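Local coordinates for SusD-like carbohydrate binding protein (Bacteroides vulgatus, PDB 3LEW) that probably binds carbohydrate at the outer membrane of its bacterium, as a member of the SusD family of nutrient-binding proteins, at residues 300-305 / 374-379; 293-298 / 397-402; 324-329 / 401-406. One frame throughout, in Å; residues are numbered along the deposited sequence. Where two conformers were deposited one is given.

Contact 1. Residues 300-305 / 374-379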
ATOM      1  N   ASP A 300      23.928   6.810  -0.674  1.00 16.64           N
ATOM      2  CA  ASP A 300      22.623   6.336  -1.126  1.00 15.99           C
ATOM      3  C   ASP A 300      21.852   7.565  -1.531  1.00 16.22           C
ATOM      4  O   ASP A 300      21.669   8.455  -0.716  1.00 16.19           O
ATOM      5  CB  ASP A 300      21.937   5.647   0.046  1.00 15.99           C
ATOM      6  CG  ASP A 300      20.599   5.027  -0.299  1.00 14.96           C
ATOM      7  OD1 ASP A 300      19.782   5.571  -1.119  1.00 15.42           O
ATOM      8  OD2 ASP A 300      20.314   3.995   0.352  1.00 15.84           O
ATOM      9  N   TYR A 301      21.443   7.655  -2.784  1.00 16.75           N
ATOM     10  CA  TYR A 301      20.815   8.881  -3.252  1.00 16.52           C
ATOM     11  C   TYR A 301      19.452   9.149  -2.644  1.00 16.89           C
ATOM     12  O   TYR A 301      18.981  10.279  -2.703  1.00 18.22           O
ATOM     13  CB  TYR A 301      20.773   8.963  -4.774  1.00 16.88           C
ATOM     14  CG  TYR A 301      20.001   7.894  -5.534  1.00 16.84           C
ATOM     15  CD1 TYR A 301      18.615   7.794  -5.487  1.00 19.08           C
ATOM     16  CD2 TYR A 301      20.678   7.017  -6.389  1.00 18.63           C
ATOM     17  CE1 TYR A 301      17.936   6.815  -6.254  1.00 16.60           C
ATOM     18  CE2 TYR A 301      20.006   6.071  -7.158  1.00 19.99           C
ATOM     19  CZ  TYR A 301      18.631   5.965  -7.067  1.00 19.64           C
ATOM     20  OH  TYR A 301      18.008   5.027  -7.881  1.00 22.70           O
ATOM     21  N   ARG A 302      18.824   8.139  -2.026  1.00 16.25           N
ATOM     22  CA  ARG A 302      17.567   8.360  -1.340  1.00 16.11           C
ATOM     23  C   ARG A 302      17.741   9.265  -0.102  1.00 16.79           C
ATOM     24  O   ARG A 302      16.791   9.985   0.291  1.00 16.73           O
ATOM     25  CB  ARG A 302      16.888   7.029  -0.987  1.00 16.43           C
ATOM     26  CG  ARG A 302      16.602   6.152  -2.224  1.00 15.75           C
ATOM     27  CD  ARG A 302      16.172   4.741  -1.858  1.00 15.68           C
ATOM     28  NE  ARG A 302      17.275   4.030  -1.179  1.00 12.73           N
ATOM     29  CZ  ARG A 302      17.160   2.807  -0.667  1.00 15.82           C
ATOM     30  NH1 ARG A 302      16.037   2.103  -0.842  1.00 15.67           N
ATOM     31  NH2 ARG A 302      18.191   2.241  -0.043  1.00 15.92           N
ATOM     32  N   LYS A 303      18.928   9.215   0.487  1.00 16.60           N
ATOM     33  CA  LYS A 303      19.229   9.952   1.713  1.00 17.82           C
ATOM     34  C   LYS A 303      19.204  11.465   1.423  1.00 18.55           C
ATOM     35  O   LYS A 303      18.776  12.250   2.264  1.00 19.22           O
ATOM     36  CB  LYS A 303      20.577   9.532   2.276  1.00 17.27           C
ATOM     37  CG  LYS A 303      20.831  10.014   3.691  1.00 18.41           C
ATOM     38  CD  LYS A 303      22.184   9.570   4.206  1.00 18.17           C
ATOM     39  CE  LYS A 303      22.248   9.681   5.729  1.00 17.89           C
ATOM     40  NZ  LYS A 303      23.519   9.135   6.266  1.00 17.45           N
ATOM     41  N   GLU A 304      19.583  11.833   0.202  1.00 18.89           N
ATOM     42  CA  GLU A 304      19.623  13.208  -0.337  0.50 18.91           C
ATOM     43  C   GLU A 304      18.239  13.830  -0.439  1.00 19.30           C
ATOM     44  O   GLU A 304      18.085  15.054  -0.493  1.00 19.06           O
ATOM     45  CB  GLU A 304      20.213  13.208  -1.776  0.50 18.92           C
ATOM     46  CG  GLU A 304      21.556  12.469  -1.932  0.50 19.23           C
ATOM     47  CD  GLU A 304      22.151  12.568  -3.338  0.50 18.74           C
ATOM     48  OE1 GLU A 304      21.488  13.067  -4.258  0.50 21.26           O
ATOM     49  OE2 GLU A 304      23.284  12.130  -3.523  0.50 22.06           O
HETATM   50  N   MSE A 305      17.228  12.962  -0.564  1.00 17.90           N
HETATM   51  CA  MSE A 305      15.825  13.369  -0.757  1.00 17.94           C
HETATM   52  C   MSE A 305      15.117  13.721   0.577  1.00 17.49           C
HETATM   53  O   MSE A 305      13.955  14.164   0.585  1.00 16.45           O
HETATM   54  CB  MSE A 305      15.069  12.268  -1.504  1.00 18.05           C
HETATM   55  CG  MSE A 305      15.668  12.099  -2.890  1.00 19.59           C
HETATM   56 SE   MSE A 305      15.189  10.428  -3.713  0.75 22.72          SE
HETATM   57  CE  MSE A 305      13.402  10.546  -3.453  1.00  5.67           C
ATOM     58  N   THR A 374      22.615  -1.799  -4.409  1.00 15.20           N
ATOM     59  CA  THR A 374      23.503  -1.287  -5.425  1.00 14.70           C
ATOM     60  C   THR A 374      22.833  -0.224  -6.317  1.00 14.46           C
ATOM     61  O   THR A 374      23.433   0.845  -6.614  1.00 13.54           O
ATOM     62  CB  THR A 374      24.077  -2.425  -6.296  1.00 15.66           C
ATOM     63  OG1 THR A 374      24.864  -3.284  -5.454  1.00 14.66           O
ATOM     64  CG2 THR A 374      24.986  -1.848  -7.429  1.00 15.66           C
ATOM     65  N   ALA A 375      21.621  -0.511  -6.765  1.00 14.49           N
ATOM     66  CA  ALA A 375      20.911   0.375  -7.665  1.00 14.35           C
ATOM     67  C   ALA A 375      20.699   1.746  -7.002  1.00 14.64           C
ATOM     68  O   ALA A 375      20.749   2.804  -7.686  1.00 15.19           O
ATOM     69  CB  ALA A 375      19.574  -0.228  -8.127  1.00 13.79           C
ATOM     70  N   ARG A 376      20.527   1.763  -5.680  1.00 13.49           N
ATOM     71  CA  ARG A 376      20.265   3.029  -4.994  1.00 13.63           C
ATOM     72  C   ARG A 376      21.525   3.696  -4.413  1.00 13.96           C
ATOM     73  O   ARG A 376      21.452   4.805  -3.899  1.00 14.56           O
ATOM     74  CB  ARG A 376      19.248   2.816  -3.886  1.00 13.51           C
ATOM     75  CG  ARG A 376      17.934   2.167  -4.339  1.00 15.59           C
ATOM     76  CD  ARG A 376      17.176   2.966  -5.382  1.00 15.62           C
ATOM     77  NE  ARG A 376      15.932   2.301  -5.751  1.00 14.02           N
ATOM     78  CZ  ARG A 376      15.495   2.130  -6.994  1.00 14.81           C
ATOM     79  NH1 ARG A 376      16.168   2.594  -8.056  1.00 15.20           N
ATOM     80  NH2 ARG A 376      14.356   1.472  -7.177  1.00 14.49           N
ATOM     81  N   GLY A 377      22.671   3.033  -4.474  1.00 13.87           N
ATOM     82  CA  GLY A 377      23.890   3.592  -3.874  1.00 15.22           C
ATOM     83  C   GLY A 377      24.107   3.241  -2.406  1.00 15.40           C
ATOM     84  O   GLY A 377      24.984   3.792  -1.764  1.00 15.73           O
ATOM     85  N   ALA A 378      23.301   2.324  -1.888  1.00 16.42           N
ATOM     86  CA  ALA A 378      23.404   1.839  -0.526  1.00 16.91           C
ATOM     87  C   ALA A 378      24.561   0.833  -0.388  1.00 17.75           C
ATOM     88  O   ALA A 378      24.945   0.168  -1.351  1.00 17.50           O
ATOM     89  CB  ALA A 378      22.099   1.177  -0.119  1.00 16.45           C
ATOM     90  N   LYS A 379      25.092   0.720   0.825  1.00 18.08           N
ATOM     91  CA  LYS A 379      26.160  -0.222   1.076  1.00 19.35           C
ATOM     92  C   LYS A 379      25.585  -1.635   0.975  1.00 19.32           C
ATOM     93  O   LYS A 379      24.514  -1.917   1.536  1.00 18.90           O
ATOM     94  CB  LYS A 379      26.803   0.046   2.433  1.00 20.01           C
ATOM     95  CG  LYS A 379      27.916   1.071   2.365  1.00 23.91           C
TER
HETATM   96  O   HOH W   1      19.451   3.848  -9.809  1.00 27.31           O

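Contact 2. Residues 293-298 / 397-402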
ATOM      1  N   ARG A 293      16.124   9.071   8.355  1.00 16.75           N
ATOM      2  CA  ARG A 293      17.238   9.445   7.488  1.00 16.73           C
ATOM      3  C   ARG A 293      18.525   8.713   7.920  1.00 17.42           C
ATOM      4  O   ARG A 293      19.347   8.380   7.080  1.00 16.87           O
ATOM      5  CB  ARG A 293      17.445  10.949   7.498  1.00 17.34           C
ATOM      6  CG  ARG A 293      18.505  11.468   6.509  1.00 16.17           C
ATOM      7  CD  ARG A 293      18.486  12.975   6.452  1.00 17.79           C
ATOM      8  NE  ARG A 293      19.275  13.528   5.348  1.00 21.20           N
ATOM      9  CZ  ARG A 293      20.605  13.619   5.335  1.00 23.06           C
ATOM     10  NH1 ARG A 293      21.336  13.184   6.362  1.00 22.04           N
ATOM     11  NH2 ARG A 293      21.223  14.145   4.274  1.00 23.26           N
ATOM     12  N   ASP A 294      18.672   8.445   9.218  1.00 17.31           N
ATOM     13  CA  ASP A 294      19.810   7.683   9.718  1.00 18.94           C
ATOM     14  C   ASP A 294      19.858   6.205   9.317  1.00 18.22           C
ATOM     15  O   ASP A 294      20.882   5.534   9.556  1.00 19.32           O
ATOM     16  CB  ASP A 294      19.850   7.780  11.253  1.00 19.82           C
ATOM     17  CG  ASP A 294      20.128   9.181  11.735  1.00 23.39           C
ATOM     18  OD1 ASP A 294      20.764   9.952  10.963  1.00 28.00           O
ATOM     19  OD2 ASP A 294      19.735   9.492  12.894  1.00 29.87           O
ATOM     20  N   LEU A 295      18.780   5.677   8.758  1.00 17.17           N
ATOM     21  CA  LEU A 295      18.778   4.330   8.223  1.00 17.33           C
ATOM     22  C   LEU A 295      19.547   4.195   6.917  1.00 17.27           C
ATOM     23  O   LEU A 295      19.788   3.057   6.490  1.00 17.25           O
ATOM     24  CB  LEU A 295      17.349   3.819   8.019  1.00 17.24           C
ATOM     25  CG  LEU A 295      16.418   3.789   9.239  1.00 18.47           C
ATOM     26  CD1 LEU A 295      15.025   3.212   8.887  1.00 20.02           C
ATOM     27  CD2 LEU A 295      17.076   2.998  10.380  1.00 18.94           C
ATOM     28  N   PHE A 296      19.920   5.326   6.289  1.00 16.76           N
ATOM     29  CA  PHE A 296      20.592   5.358   5.006  1.00 16.69           C
ATOM     30  C   PHE A 296      22.066   5.644   5.164  1.00 17.97           C
ATOM     31  O   PHE A 296      22.462   6.476   5.985  1.00 18.61           O
ATOM     32  CB  PHE A 296      19.974   6.427   4.076  1.00 17.29           C
ATOM     33  CG  PHE A 296      18.518   6.197   3.764  1.00 15.35           C
ATOM     34  CD1 PHE A 296      17.524   6.585   4.648  1.00 16.26           C
ATOM     35  CD2 PHE A 296      18.143   5.573   2.587  1.00 14.58           C
ATOM     36  CE1 PHE A 296      16.173   6.317   4.374  1.00 14.36           C
ATOM     37  CE2 PHE A 296      16.832   5.351   2.301  1.00 15.67           C
ATOM     38  CZ  PHE A 296      15.837   5.736   3.185  1.00 15.71           C
ATOM     39  N   GLU A 297      22.889   4.959   4.377  1.00 17.84           N
ATOM     40  CA  GLU A 297      24.308   5.278   4.296  1.00 18.10           C
ATOM     41  C   GLU A 297      24.566   6.477   3.365  1.00 18.54           C
ATOM     42  O   GLU A 297      23.934   6.637   2.334  1.00 18.65           O
ATOM     43  CB  GLU A 297      25.122   4.072   3.792  1.00 17.80           C
ATOM     44  CG  GLU A 297      25.110   2.851   4.672  1.00 19.56           C
ATOM     45  CD  GLU A 297      23.998   1.871   4.316  1.00 21.00           C
ATOM     46  OE1 GLU A 297      23.624   1.806   3.138  1.00 19.05           O
ATOM     47  OE2 GLU A 297      23.481   1.184   5.220  1.00 25.31           O
ATOM     48  N   ASP A 298      25.537   7.297   3.703  1.00 18.66           N
ATOM     49  CA  ASP A 298      25.976   8.352   2.799  1.00 18.81           C
ATOM     50  C   ASP A 298      26.407   7.714   1.477  1.00 18.03           C
ATOM     51  O   ASP A 298      27.083   6.672   1.470  1.00 16.60           O
ATOM     52  CB  ASP A 298      27.181   9.107   3.390  1.00 20.08           C
ATOM     53  CG  ASP A 298      26.817  10.004   4.564  1.00 23.20           C
ATOM     54  OD1 ASP A 298      25.611  10.225   4.856  1.00 25.22           O
ATOM     55  OD2 ASP A 298      27.797  10.517   5.169  1.00 26.55           O
ATOM     56  N   GLU A 397      15.091  -2.539   4.613  1.00 15.04           N
ATOM     57  CA  GLU A 397      15.172  -2.060   3.212  1.00 14.78           C
ATOM     58  C   GLU A 397      13.770  -1.829   2.614  1.00 14.15           C
ATOM     59  O   GLU A 397      13.593  -0.911   1.813  1.00 14.04           O
ATOM     60  CB  GLU A 397      16.054  -2.997   2.361  1.00 16.14           C
ATOM     61  CG  GLU A 397      16.522  -2.399   1.054  1.00 16.73           C
ATOM     62  CD  GLU A 397      17.355  -1.140   1.213  1.00 20.00           C
ATOM     63  OE1 GLU A 397      18.269  -1.080   2.066  1.00 21.44           O
ATOM     64  OE2 GLU A 397      17.022  -0.179   0.502  1.00 22.85           O
ATOM     65  N   ARG A 398      12.758  -2.636   2.984  1.00 13.76           N
ATOM     66  CA  ARG A 398      11.375  -2.313   2.609  1.00 13.56           C
ATOM     67  C   ARG A 398      10.941  -0.916   3.103  1.00 12.97           C
ATOM     68  O   ARG A 398      10.336  -0.181   2.357  1.00 13.73           O
ATOM     69  CB  ARG A 398      10.374  -3.351   3.157  1.00 13.59           C
ATOM     70  CG  ARG A 398      10.494  -4.705   2.508  1.00 14.18           C
ATOM     71  CD  ARG A 398       9.540  -5.741   3.161  1.00 14.35           C
ATOM     72  NE  ARG A 398       8.161  -5.349   3.011  1.00 12.77           N
ATOM     73  CZ  ARG A 398       7.361  -5.635   1.981  1.00 16.25           C
ATOM     74  NH1 ARG A 398       7.766  -6.385   0.982  1.00 16.32           N
ATOM     75  NH2 ARG A 398       6.120  -5.149   1.961  1.00 17.92           N
ATOM     76  N   ARG A 399      11.214  -0.587   4.373  1.00 12.41           N
ATOM     77  CA  ARG A 399      10.856   0.716   4.928  1.00 13.56           C
ATOM     78  C   ARG A 399      11.573   1.829   4.181  1.00 12.59           C
ATOM     79  O   ARG A 399      10.984   2.889   3.946  1.00 13.40           O
ATOM     80  CB  ARG A 399      11.209   0.765   6.422  1.00 13.36           C
ATOM     81  CG  ARG A 399      10.249  -0.145   7.254  1.00 14.53           C
ATOM     82  CD  ARG A 399      10.811  -0.367   8.630  1.00 16.74           C
ATOM     83  NE  ARG A 399      11.007   0.883   9.347  1.00 15.52           N
ATOM     84  CZ  ARG A 399      11.703   0.976  10.484  1.00 19.88           C
ATOM     85  NH1 ARG A 399      12.267  -0.102  11.023  1.00 21.61           N
ATOM     86  NH2 ARG A 399      11.843   2.133  11.103  1.00 19.05           N
ATOM     87  N   LYS A 400      12.809   1.568   3.816  1.00 12.72           N
ATOM     88  CA  LYS A 400      13.653   2.577   3.156  1.00 12.98           C
ATOM     89  C   LYS A 400      13.200   2.800   1.711  1.00 14.28           C
ATOM     90  O   LYS A 400      13.048   3.932   1.285  1.00 15.55           O
ATOM     91  CB  LYS A 400      15.108   2.157   3.193  1.00 13.29           C
ATOM     92  CG  LYS A 400      15.737   2.193   4.574  1.00 13.63           C
ATOM     93  CD  LYS A 400      17.052   1.421   4.586  1.00 14.35           C
ATOM     94  CE  LYS A 400      18.143   2.097   3.694  1.00 16.40           C
ATOM     95  NZ  LYS A 400      19.338   1.195   3.506  1.00 15.44           N
ATOM     96  N   GLU A 401      12.986   1.724   0.989  1.00 13.42           N
ATOM     97  CA  GLU A 401      12.664   1.796  -0.455  1.00 12.86           C
ATOM     98  C   GLU A 401      11.208   2.134  -0.723  1.00 14.15           C
ATOM     99  O   GLU A 401      10.910   2.770  -1.739  1.00 13.28           O
ATOM    100  CB  GLU A 401      13.041   0.469  -1.134  1.00 13.98           C
ATOM    101  CG  GLU A 401      12.651   0.318  -2.639  1.00 13.70           C
ATOM    102  CD  GLU A 401      13.349   1.280  -3.583  1.00 14.84           C
ATOM    103  OE1 GLU A 401      14.345   1.923  -3.186  1.00 16.54           O
ATOM    104  OE2 GLU A 401      12.905   1.384  -4.754  1.00 15.55           O
ATOM    105  N   LEU A 402      10.304   1.637   0.135  1.00 14.12           N
ATOM    106  CA  LEU A 402       8.850   1.745  -0.074  1.00 14.63           C
ATOM    107  C   LEU A 402       8.161   2.825   0.788  1.00 14.53           C
ATOM    108  O   LEU A 402       6.931   2.845   0.896  1.00 14.05           O
ATOM    109  CB  LEU A 402       8.161   0.386   0.149  1.00 14.70           C
ATOM    110  CG  LEU A 402       8.722  -0.738  -0.729  1.00 15.56           C
ATOM    111  CD1 LEU A 402       8.124  -2.113  -0.297  1.00 15.62           C
ATOM    112  CD2 LEU A 402       8.496  -0.493  -2.231  1.00 15.62           C
TER
HETATM  113  O   HOH W   2      20.810   0.455   5.698  1.00 27.83           O
HETATM  114  O   HOH W   3      21.296   3.034   2.618  1.00 17.06           O

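Contact 3. Residues 324-329 / 401-406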
HETATM    1  N   MSE A 324      11.076  17.365   8.678  1.00 13.34           N
HETATM    2  CA  MSE A 324      11.864  16.614   7.711  0.70 13.14           C
HETATM    3  C   MSE A 324      10.940  16.246   6.537  1.00 12.97           C
HETATM    4  O   MSE A 324       9.919  15.599   6.737  1.00 13.48           O
HETATM    5  CB  MSE A 324      12.515  15.400   8.396  0.70 12.45           C
HETATM    6  CG  MSE A 324      13.437  14.537   7.478  0.70 14.52           C
HETATM    7 SE   MSE A 324      15.169  15.287   7.176  0.53 11.47          SE
HETATM    8  CE  MSE A 324      15.860  15.022   8.945  0.70 12.64           C
ATOM      9  N   ARG A 325      11.305  16.687   5.352  1.00 14.07           N
ATOM     10  CA  ARG A 325      10.547  16.439   4.150  1.00 14.07           C
ATOM     11  C   ARG A 325      11.190  15.363   3.330  1.00 14.99           C
ATOM     12  O   ARG A 325      12.387  15.127   3.413  1.00 13.77           O
ATOM     13  CB  ARG A 325      10.492  17.707   3.279  1.00 15.04           C
ATOM     14  CG  ARG A 325      10.205  18.986   3.981  1.00 16.58           C
ATOM     15  CD  ARG A 325       8.873  18.979   4.715  1.00 17.31           C
ATOM     16  NE  ARG A 325       8.787  20.198   5.514  1.00 14.29           N
ATOM     17  CZ  ARG A 325       7.655  20.704   6.015  1.00 14.19           C
ATOM     18  NH1 ARG A 325       6.490  20.090   5.863  1.00 14.54           N
ATOM     19  NH2 ARG A 325       7.704  21.777   6.755  1.00 13.05           N
ATOM     20  N   ASN A 326      10.358  14.677   2.530  1.00 16.12           N
ATOM     21  CA  ASN A 326      10.823  13.782   1.498  1.00 15.51           C
ATOM     22  C   ASN A 326      10.416  14.371   0.132  1.00 15.52           C
ATOM     23  O   ASN A 326       9.239  14.586  -0.105  1.00 13.93           O
ATOM     24  CB  ASN A 326      10.198  12.379   1.688  1.00 16.00           C
ATOM     25  CG  ASN A 326      10.965  11.288   0.975  1.00 16.23           C
ATOM     26  OD1 ASN A 326      11.738  11.549  -0.003  1.00 15.50           O
ATOM     27  ND2 ASN A 326      10.777  10.044   1.449  1.00 13.94           N
ATOM     28  N   SER A 327      11.392  14.667  -0.733  1.00 14.10           N
ATOM     29  CA  SER A 327      11.080  15.100  -2.098  1.00 14.20           C
ATOM     30  C   SER A 327      10.484  13.954  -2.958  1.00 14.76           C
ATOM     31  O   SER A 327      10.119  14.171  -4.133  1.00 14.45           O
ATOM     32  CB  SER A 327      12.315  15.703  -2.750  1.00 14.32           C
ATOM     33  OG  SER A 327      13.324  14.722  -2.897  1.00 14.99           O
ATOM     34  N   LYS A 328      10.340  12.758  -2.392  1.00 13.82           N
ATOM     35  CA  LYS A 328       9.934  11.565  -3.179  1.00 14.48           C
ATOM     36  C   LYS A 328       8.673  11.785  -4.022  1.00 14.53           C
ATOM     37  O   LYS A 328       8.687  11.543  -5.238  1.00 13.69           O
ATOM     38  CB  LYS A 328       9.739  10.365  -2.241  1.00 15.12           C
ATOM     39  CG  LYS A 328       9.467   9.047  -2.920  1.00 16.42           C
ATOM     40  CD  LYS A 328       9.500   7.903  -1.926  1.00 15.99           C
ATOM     41  CE  LYS A 328       9.159   6.603  -2.587  1.00 15.84           C
ATOM     42  NZ  LYS A 328       9.228   5.418  -1.683  1.00 14.68           N
ATOM     43  N   PHE A 329       7.595  12.233  -3.373  1.00 14.15           N
ATOM     44  CA  PHE A 329       6.299  12.425  -4.029  1.00 14.81           C
ATOM     45  C   PHE A 329       6.075  13.920  -4.269  1.00 14.64           C
ATOM     46  O   PHE A 329       6.129  14.730  -3.319  1.00 15.46           O
ATOM     47  CB  PHE A 329       5.159  11.923  -3.182  1.00 15.53           C
ATOM     48  CG  PHE A 329       5.178  10.463  -2.950  1.00 15.22           C
ATOM     49  CD1 PHE A 329       4.603   9.619  -3.855  1.00 16.99           C
ATOM     50  CD2 PHE A 329       5.753   9.944  -1.796  1.00 16.03           C
ATOM     51  CE1 PHE A 329       4.601   8.235  -3.654  1.00 18.52           C
ATOM     52  CE2 PHE A 329       5.743   8.587  -1.558  1.00 17.82           C
ATOM     53  CZ  PHE A 329       5.153   7.725  -2.516  1.00 18.68           C
ATOM     54  N   GLU A 401      12.986   1.724   0.989  1.00 13.42           N
ATOM     55  CA  GLU A 401      12.664   1.796  -0.455  1.00 12.86           C
ATOM     56  C   GLU A 401      11.208   2.134  -0.723  1.00 14.15           C
ATOM     57  O   GLU A 401      10.910   2.770  -1.739  1.00 13.28           O
ATOM     58  CB  GLU A 401      13.041   0.469  -1.134  1.00 13.98           C
ATOM     59  CG  GLU A 401      12.651   0.318  -2.639  1.00 13.70           C
ATOM     60  CD  GLU A 401      13.349   1.280  -3.583  1.00 14.84           C
ATOM     61  OE1 GLU A 401      14.345   1.923  -3.186  1.00 16.54           O
ATOM     62  OE2 GLU A 401      12.905   1.384  -4.754  1.00 15.55           O
ATOM     63  N   LEU A 402      10.304   1.637   0.135  1.00 14.12           N
ATOM     64  CA  LEU A 402       8.850   1.745  -0.074  1.00 14.63           C
ATOM     65  C   LEU A 402       8.161   2.825   0.788  1.00 14.53           C
ATOM     66  O   LEU A 402       6.931   2.845   0.896  1.00 14.05           O
ATOM     67  CB  LEU A 402       8.161   0.386   0.149  1.00 14.70           C
ATOM     68  CG  LEU A 402       8.722  -0.738  -0.729  1.00 15.56           C
ATOM     69  CD1 LEU A 402       8.124  -2.113  -0.297  1.00 15.62           C
ATOM     70  CD2 LEU A 402       8.496  -0.493  -2.231  1.00 15.62           C
ATOM     71  N   TRP A 403       8.948   3.701   1.378  1.00 14.91           N
ATOM     72  CA  TRP A 403       8.437   4.771   2.244  1.00 14.34           C
ATOM     73  C   TRP A 403       7.315   5.516   1.548  1.00 13.98           C
ATOM     74  O   TRP A 403       7.455   5.961   0.404  1.00 14.66           O
ATOM     75  CB  TRP A 403       9.560   5.767   2.610  1.00 14.60           C
ATOM     76  CG  TRP A 403       9.117   6.823   3.596  1.00 13.61           C
ATOM     77  CD1 TRP A 403       9.283   6.794   4.961  1.00 13.12           C
ATOM     78  CD2 TRP A 403       8.382   8.051   3.310  1.00 13.38           C
ATOM     79  NE1 TRP A 403       8.742   7.939   5.529  1.00 14.29           N
ATOM     80  CE2 TRP A 403       8.179   8.710   4.529  1.00 12.77           C
ATOM     81  CE3 TRP A 403       7.901   8.648   2.139  1.00 13.79           C
ATOM     82  CZ2 TRP A 403       7.475   9.908   4.615  1.00 15.76           C
ATOM     83  CZ3 TRP A 403       7.205   9.848   2.243  1.00 15.96           C
ATOM     84  CH2 TRP A 403       7.026  10.461   3.471  1.00 16.98           C
ATOM     85  N   GLY A 404       6.189   5.660   2.224  1.00 14.70           N
ATOM     86  CA  GLY A 404       5.104   6.426   1.648  1.00 14.13           C
ATOM     87  C   GLY A 404       4.220   5.735   0.607  1.00 14.05           C
ATOM     88  O   GLY A 404       3.231   6.321   0.177  1.00 15.52           O
ATOM     89  N   GLU A 405       4.559   4.505   0.235  1.00 13.60           N
ATOM     90  CA  GLU A 405       3.815   3.777  -0.800  1.00 13.41           C
ATOM     91  C   GLU A 405       2.748   2.816  -0.284  1.00 13.41           C
ATOM     92  O   GLU A 405       2.087   2.164  -1.082  1.00 14.68           O
ATOM     93  CB  GLU A 405       4.801   3.028  -1.698  1.00 13.61           C
ATOM     94  CG  GLU A 405       5.673   4.000  -2.517  1.00 14.47           C
ATOM     95  CD  GLU A 405       6.697   3.280  -3.355  1.00 17.03           C
ATOM     96  OE1 GLU A 405       6.329   2.654  -4.405  1.00 17.57           O
ATOM     97  OE2 GLU A 405       7.873   3.380  -2.957  1.00 16.77           O
ATOM     98  N   GLY A 406       2.550   2.766   1.026  1.00 14.17           N
ATOM     99  CA  GLY A 406       1.408   2.076   1.610  1.00 14.17           C
ATOM    100  C   GLY A 406       1.627   0.756   2.334  1.00 15.09           C
ATOM    101  O   GLY A 406       0.670   0.014   2.529  1.00 15.87           O
TER

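Contact 1. Residues 300-305 / 374-379
Arg376, Tyr301 and Asp300 carry most of this contact, in which the C-terminal end of helix 365-376 meets a loop that turns at Asp300. The backbone tie is a nearly linear approach to the carbonyl of Arg376: Tyr301 N gives its hydrogen to Arg376 O at 3.1 Å, with a C=O...N angle of 175°. The same oxygen lies over one face of the Tyr301 ring. Tyr301 has CG in the crowded position between its backbone N and carbonyl carbon (chi1 61°), which carries the ring along the helix end until Arg376 NH1 donates to Tyr301 OH at 3.1 Å, tilted 23° out of the guanidinium plane. A water sits at the edge of the Tyr301 ring, in its plane, bonded to Tyr301 OH and donating to Ala375 O at 2.7 Å. Arg376 bends at chi2, and its CB and CG lie against one face of the Arg302 guanidinium, with Arg376 CB 3.6 Å from Arg302 NE. Asp300 holds Arg302 flat there: Arg302 NE reaches Asp300 OD1 at 2.9 Å and Arg302 NH2 reaches Asp300 OD2 at 2.8 Å, both on syn lone pairs, while the anti lone pair of OD1 takes Arg302 N. An alanine at Asp300 would remove both the side-on grip and this turn bond, and would probably leave the Arg302 guanidinium less firmly seated over Arg376. Glu397 and Glu401 also pair with Arg302; Glu401 pairs with Arg376 as well, so one carboxylate bridges the two guanidinium groups. Gly377, with positive phi, ends the helix in a Schellman motif, and its termination is met across the contact by an Asx turn at Asp300.

Contact 2. Residues 293-298 / 397-402
The two backbones keep their distance: the nearest CA atoms, those of Leu295 and Lys400, are 7.4 Å apart, and no direct hydrogen bond joins the segments. Residues 397-401 form the last turn of helix 387-401, and Leu402 is the first residue to leave helical geometry; residues 293-298 belong to a loop, with helical angles at 293-295 before the chain extends at Phe296. Lys400 spans the gap. Its CB points toward the loop, and the chain, bent at chi3 (66°), runs over one face of the Phe296 ring. Lys400 CE stands 4.0 Å from the ring centroid and 25° off the normal, a CH-pi contact, while Lys400 CB is 3.7 Å from Phe296 CZ. The same CE also touches Leu295 O at 3.4 Å. Leu295 CD1 meanwhile rests over one face of the Arg399 guanidinium, toward its rim; Arg399 NH2 is paired with Asp58. The ammonium of Lys400 is gripped by three acceptors: Glu397 OE1, one helical turn back, takes Lys400 NZ at 2.9 Å on its syn lone pair, and two waters accept the rest. One water passes the bond on to Leu295 O and Glu297 OE2, the other to Glu297 OE1. Glu297 OE1 itself stays 4.3 Å from Lys400 NZ, too far for a salt bridge, and also receives Lys379 N. Two waters thus bridge the ammonium to the loop, and the nearby positive charge would probably keep Glu297 ionised. The arrangement is helix-to-loop packing within the SusD-like fold, a lysine whose aliphatic part lies on a phenylalanine face and whose end is held by an i to i-3 salt bridge.

Contact 3. Residues 324-329 / 401-406
A buried lysine ammonium is the striking feature here, with three oxygens from a helix end and the turn that follows it gathered round it. Lys328 runs out fully extended, CG anti to its backbone N (chi1 -174°), and its NZ donates to Trp403 O at 2.8 Å on an in-plane lone pair, to Glu401 O at 3.1 Å from above the carbonyl plane, and to Glu405 OE2 at 2.8 Å in a salt bridge. Glu405 is shared with Arg345, and Phe246 makes a cation-pi contact with Lys328. Asn326 reaches tip to tip with Trp403: its ND2 stands over one face of the indole, 3.3 Å from Trp403 CE3 and toward the rim, with amide and ring planes 49° apart. Asn326 OD1 takes Lys328 N, closing an Asx turn. Phe329 brings its ring edge to Trp403 O and to Glu405 CG, which lies 3.8 Å from Phe329 CZ. A side chain at Gly404 would run into Phe329 CE2. A lysine from beyond a strand end is thus hydrogen-bonded to carbonyls of the C-terminal end of helix 387-401 and of the type II beta turn Leu402-Glu405.

Overall arrangement
Following the chain from the N terminus, residues 293-298 and then 300-305 come in one loop between strands 286-288 and 306-309, and 324-329 continues from strand 321-326. Helix 365-376 ends in residues 374-379. Helix 387-401 ends in residues 397-402, and residues 401-406 lead on into the next turn. Contact 1 closes its loop within the longer one closed by contact 2; contact 3 shares Glu401 and Leu402 with contact 2 and crosses contact 1. Glu401 thereby joins both to contact 1, and a salt bridge from Lys303 to Asp298 links contacts 1 and 2. Together the three tie two successive helix ends to the loop leading into edge strand 306-309 and to the end of its neighbour 321-326.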